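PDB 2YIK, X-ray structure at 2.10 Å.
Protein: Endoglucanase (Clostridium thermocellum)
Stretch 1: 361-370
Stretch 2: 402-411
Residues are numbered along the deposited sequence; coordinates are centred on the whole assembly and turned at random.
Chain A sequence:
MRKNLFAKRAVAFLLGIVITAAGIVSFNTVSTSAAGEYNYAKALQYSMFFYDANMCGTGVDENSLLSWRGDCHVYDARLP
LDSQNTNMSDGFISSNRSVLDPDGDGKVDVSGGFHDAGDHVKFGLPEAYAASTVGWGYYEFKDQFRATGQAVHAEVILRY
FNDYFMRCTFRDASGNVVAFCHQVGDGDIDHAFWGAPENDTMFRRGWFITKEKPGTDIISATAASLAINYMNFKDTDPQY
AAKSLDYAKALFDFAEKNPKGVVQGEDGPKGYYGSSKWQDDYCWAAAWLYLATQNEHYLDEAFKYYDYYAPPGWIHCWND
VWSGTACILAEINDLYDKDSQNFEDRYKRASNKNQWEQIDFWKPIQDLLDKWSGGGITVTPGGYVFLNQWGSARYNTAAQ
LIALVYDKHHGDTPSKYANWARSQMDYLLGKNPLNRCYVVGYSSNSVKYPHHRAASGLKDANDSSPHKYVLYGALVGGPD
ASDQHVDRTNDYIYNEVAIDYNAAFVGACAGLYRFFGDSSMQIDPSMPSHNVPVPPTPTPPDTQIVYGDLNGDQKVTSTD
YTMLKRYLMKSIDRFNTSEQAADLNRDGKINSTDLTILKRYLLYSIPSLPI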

# COMPACT_ATOMS: atom_id res chain seq x y z
N PHE A 361 23.27 -3.95 7.30
CA PHE A 361 21.86 -3.74 7.05
C PHE A 361 21.47 -3.21 5.67
O PHE A 361 20.40 -3.55 5.17
CB PHE A 361 21.25 -2.90 8.19
CG PHE A 361 21.13 -3.67 9.49
CD1 PHE A 361 20.24 -4.74 9.59
CD2 PHE A 361 21.94 -3.37 10.58
CE1 PHE A 361 20.17 -5.50 10.76
CE2 PHE A 361 21.87 -4.13 11.76
CZ PHE A 361 20.98 -5.19 11.85
N TRP A 362 22.32 -2.41 5.03
CA TRP A 362 22.01 -1.91 3.69
C TRP A 362 22.41 -2.89 2.57
O TRP A 362 21.93 -2.77 1.44
CB TRP A 362 22.71 -0.57 3.42
CG TRP A 362 21.99 0.63 3.94
CD1 TRP A 362 22.47 1.53 4.85
CD2 TRP A 362 20.68 1.09 3.57
NE1 TRP A 362 21.54 2.52 5.07
CE2 TRP A 362 20.43 2.27 4.30
CE3 TRP A 362 19.69 0.61 2.70
CZ2 TRP A 362 19.23 2.99 4.18
CZ3 TRP A 362 18.49 1.33 2.58
CH2 TRP A 362 18.28 2.50 3.32
N LYS A 363 23.28 -3.85 2.89
CA LYS A 363 23.77 -4.80 1.89
C LYS A 363 22.67 -5.58 1.16
O LYS A 363 22.72 -5.73 -0.06
CB LYS A 363 24.79 -5.76 2.52
CG LYS A 363 25.47 -6.70 1.54
CD LYS A 363 26.06 -5.94 0.35
CE LYS A 363 26.93 -6.84 -0.53
NZ LYS A 363 27.55 -6.04 -1.62
N PRO A 364 21.65 -6.08 1.89
CA PRO A 364 20.61 -6.82 1.17
C PRO A 364 19.91 -5.98 0.11
O PRO A 364 19.49 -6.49 -0.93
CB PRO A 364 19.67 -7.25 2.28
CG PRO A 364 20.60 -7.43 3.45
CD PRO A 364 21.46 -6.19 3.35
N ILE A 365 19.77 -4.68 0.37
CA ILE A 365 19.11 -3.79 -0.57
C ILE A 365 20.08 -3.38 -1.68
O ILE A 365 19.66 -3.11 -2.81
CB ILE A 365 18.54 -2.54 0.16
CG1 ILE A 365 17.20 -2.91 0.82
CG2 ILE A 365 18.38 -1.37 -0.81
CD1 ILE A 365 16.12 -3.35 -0.17
N GLN A 366 21.37 -3.34 -1.38
CA GLN A 366 22.35 -3.00 -2.40
C GLN A 366 22.35 -4.15 -3.40
O GLN A 366 22.47 -3.94 -4.61
CB GLN A 366 23.75 -2.82 -1.80
CG GLN A 366 24.79 -2.40 -2.83
CD GLN A 366 26.20 -2.32 -2.27
OE1 GLN A 366 27.17 -2.18 -3.01
NE2 GLN A 366 26.33 -2.42 -0.95
N ASP A 367 22.19 -5.37 -2.90
CA ASP A 367 22.15 -6.56 -3.75
C ASP A 367 20.88 -6.56 -4.60
O ASP A 367 20.90 -6.92 -5.77
CB ASP A 367 22.17 -7.84 -2.90
CG ASP A 367 23.53 -8.12 -2.31
OD1 ASP A 367 24.48 -7.36 -2.60
OD2 ASP A 367 23.66 -9.11 -1.55
N LEU A 368 19.76 -6.16 -3.99
CA LEU A 368 18.49 -6.10 -4.69
C LEU A 368 18.58 -5.10 -5.83
O LEU A 368 18.17 -5.37 -6.96
CB LEU A 368 17.38 -5.67 -3.72
CG LEU A 368 16.02 -5.36 -4.33
CD1 LEU A 368 15.40 -6.65 -4.89
CD2 LEU A 368 15.12 -4.73 -3.26
N LEU A 369 19.13 -3.93 -5.52
CA LEU A 369 19.27 -2.87 -6.50
C LEU A 369 20.27 -3.18 -7.61
O LEU A 369 20.05 -2.78 -8.75
CB LEU A 369 19.63 -1.55 -5.80
CG LEU A 369 18.47 -0.96 -4.97
CD1 LEU A 369 18.95 0.26 -4.21
CD2 LEU A 369 17.31 -0.59 -5.90
N ASP A 370 21.35 -3.87 -7.28
CA ASP A 370 22.33 -4.23 -8.31
C ASP A 370 21.64 -5.19 -9.27
O ASP A 370 21.88 -5.17 -10.48
CB ASP A 370 23.55 -4.95 -7.72
CG ASP A 370 24.50 -4.00 -7.02
OD1 ASP A 370 24.49 -2.79 -7.33
OD2 ASP A 370 25.28 -4.48 -6.17
N ILE A 402 12.66 1.98 -3.88
CA ILE A 402 13.79 1.49 -3.09
C ILE A 402 15.08 2.14 -3.57
O ILE A 402 15.94 2.50 -2.77
CB ILE A 402 13.95 -0.05 -3.17
CG1 ILE A 402 12.69 -0.73 -2.61
CG2 ILE A 402 15.21 -0.50 -2.43
CD1 ILE A 402 12.47 -0.48 -1.16
N ALA A 403 15.22 2.28 -4.88
CA ALA A 403 16.42 2.89 -5.45
C ALA A 403 16.60 4.33 -4.95
O ALA A 403 17.71 4.74 -4.59
CB ALA A 403 16.34 2.88 -6.97
N LEU A 404 15.51 5.09 -4.95
CA LEU A 404 15.53 6.49 -4.52
C LEU A 404 15.73 6.64 -3.01
O LEU A 404 16.36 7.59 -2.55
CB LEU A 404 14.25 7.17 -4.99
CG LEU A 404 14.16 7.15 -6.53
CD1 LEU A 404 12.72 7.27 -6.99
CD2 LEU A 404 15.02 8.27 -7.10
N VAL A 405 15.19 5.70 -2.24
CA VAL A 405 15.35 5.72 -0.79
C VAL A 405 16.82 5.42 -0.44
O VAL A 405 17.39 6.02 0.47
CB VAL A 405 14.41 4.69 -0.11
CG1 VAL A 405 14.85 4.44 1.33
CG2 VAL A 405 12.98 5.21 -0.14
N TYR A 406 17.42 4.48 -1.16
CA TYR A 406 18.82 4.12 -0.91
C TYR A 406 19.72 5.32 -1.16
O TYR A 406 20.60 5.62 -0.34
CB TYR A 406 19.26 2.97 -1.83
CG TYR A 406 20.67 2.50 -1.57
CD1 TYR A 406 21.76 3.14 -2.16
CD2 TYR A 406 20.92 1.42 -0.73
CE1 TYR A 406 23.07 2.72 -1.91
CE2 TYR A 406 22.22 0.98 -0.48
CZ TYR A 406 23.29 1.63 -1.08
OH TYR A 406 24.57 1.19 -0.86
N ASP A 407 19.51 6.01 -2.28
CA ASP A 407 20.34 7.17 -2.60
C ASP A 407 20.13 8.30 -1.60
O ASP A 407 21.08 9.00 -1.25
CB ASP A 407 20.07 7.67 -4.02
CG ASP A 407 20.75 6.80 -5.08
OD1 ASP A 407 21.46 5.85 -4.70
OD2 ASP A 407 20.59 7.07 -6.29
N LYS A 408 18.90 8.47 -1.13
CA LYS A 408 18.63 9.52 -0.17
C LYS A 408 19.47 9.28 1.07
O LYS A 408 20.07 10.22 1.62
CB LYS A 408 17.15 9.54 0.24
CG LYS A 408 16.89 10.52 1.38
CD LYS A 408 15.49 10.37 1.97
CE LYS A 408 15.38 11.13 3.30
NZ LYS A 408 14.09 10.87 4.00
N HIS A 409 19.55 8.03 1.50
CA HIS A 409 20.30 7.69 2.70
C HIS A 409 21.79 7.44 2.52
O HIS A 409 22.47 7.00 3.45
CB HIS A 409 19.61 6.52 3.38
CG HIS A 409 18.24 6.86 3.88
ND1 HIS A 409 18.04 7.62 5.02
CD2 HIS A 409 17.02 6.64 3.36
CE1 HIS A 409 16.75 7.85 5.17
NE2 HIS A 409 16.10 7.26 4.17
N HIS A 410 22.29 7.73 1.33
CA HIS A 410 23.70 7.57 1.04
C HIS A 410 24.23 8.84 0.38
O HIS A 410 24.65 8.83 -0.77
CB HIS A 410 23.96 6.35 0.14
CG HIS A 410 23.77 5.04 0.84
ND1 HIS A 410 22.52 4.50 1.09
CD2 HIS A 410 24.65 4.20 1.43
CE1 HIS A 410 22.65 3.40 1.80
NE2 HIS A 410 23.94 3.19 2.02
N GLY A 411 24.19 9.94 1.13
CA GLY A 411 24.67 11.21 0.62
C GLY A 411 23.55 12.08 0.08
O GLY A 411 23.77 13.24 -0.29

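No hydrogen bond or salt bridge crosses between these two stretches; 479 Å² of surface, summed over both sides, is buried by nonpolar and aromatic packing, mostly between side chains. The helix axes approach to 10.5 Å at 131°, so the contact runs in opposing order: Trp362 meets the end of the second helix and the residues just beyond it, while Leu369 meets Ile402, Ala403 and Tyr406.

Trp362 gives the most surface to the contact. With chi1 at -84° (m) and chi2 at 120°, its indole lies among four residues of the other stretch. His410 turns its edge to one face, His410 CE1 standing 3.5 Å from Trp362 CD2 with the planes at 69°. Tyr406 also directs its edge toward the indole face, though offset, with Trp362 CE3 3.7 Å from Tyr406 CD2. Val405 CG1 lies at the indole edge, 4.4 Å from Trp362 CH2, and the CB of His409 comes within 3.6 Å of Trp362 CZ2. The His409 ring is nearly parallel to the indole but slid so far aside that the two barely overlap. A large flat residue suits this place because it offers both face and edge, and its one polar atom, NE1, is hydrogen-bonded elsewhere in the structure.

The pose of His410 is supported from within its own stretch. Its CA-to-CB bond points sideways, but chi1 at -72° (m) and chi2 at 78° bring the ring end nearer the indole, and His410 ND1 donates a 2.6 Å hydrogen bond to Tyr406 O. One edge of the imidazole thus serves the backbone while CE1 meets the tryptophan.

Tyr406 links the aromatic cluster to the aliphatic part. Its CA-to-CB bond also points sideways, and chi1 at -177° (t) with chi2 at -84° lays the ring along the first stretch, where Tyr406 CD2 is 3.8 Å from Ile365 CG2. Tyr406 is partly exposed, and its OH lies 4.0 Å from Gln366 NE2, too far for a hydrogen bond. Gln366, extended with chi1 and chi2 both t, suits this margin.

Farther along, the packing is aliphatic and buried. Ile365 and Ile402, both m,m, meet through their CG2 methyls at 3.7 Å. Leu369, in the common m,t rotamer, sets CD1 3.6 Å from Tyr406 CB and CD2 3.6 Å from Ala403 CA. Ala403 has no side-chain atom beyond CB, which lies 3.8 Å from Leu369 CD2, and the leucine packs close on the backbone here, where the CA atoms of Leu369 and Ala403 are 6.5 Å apart.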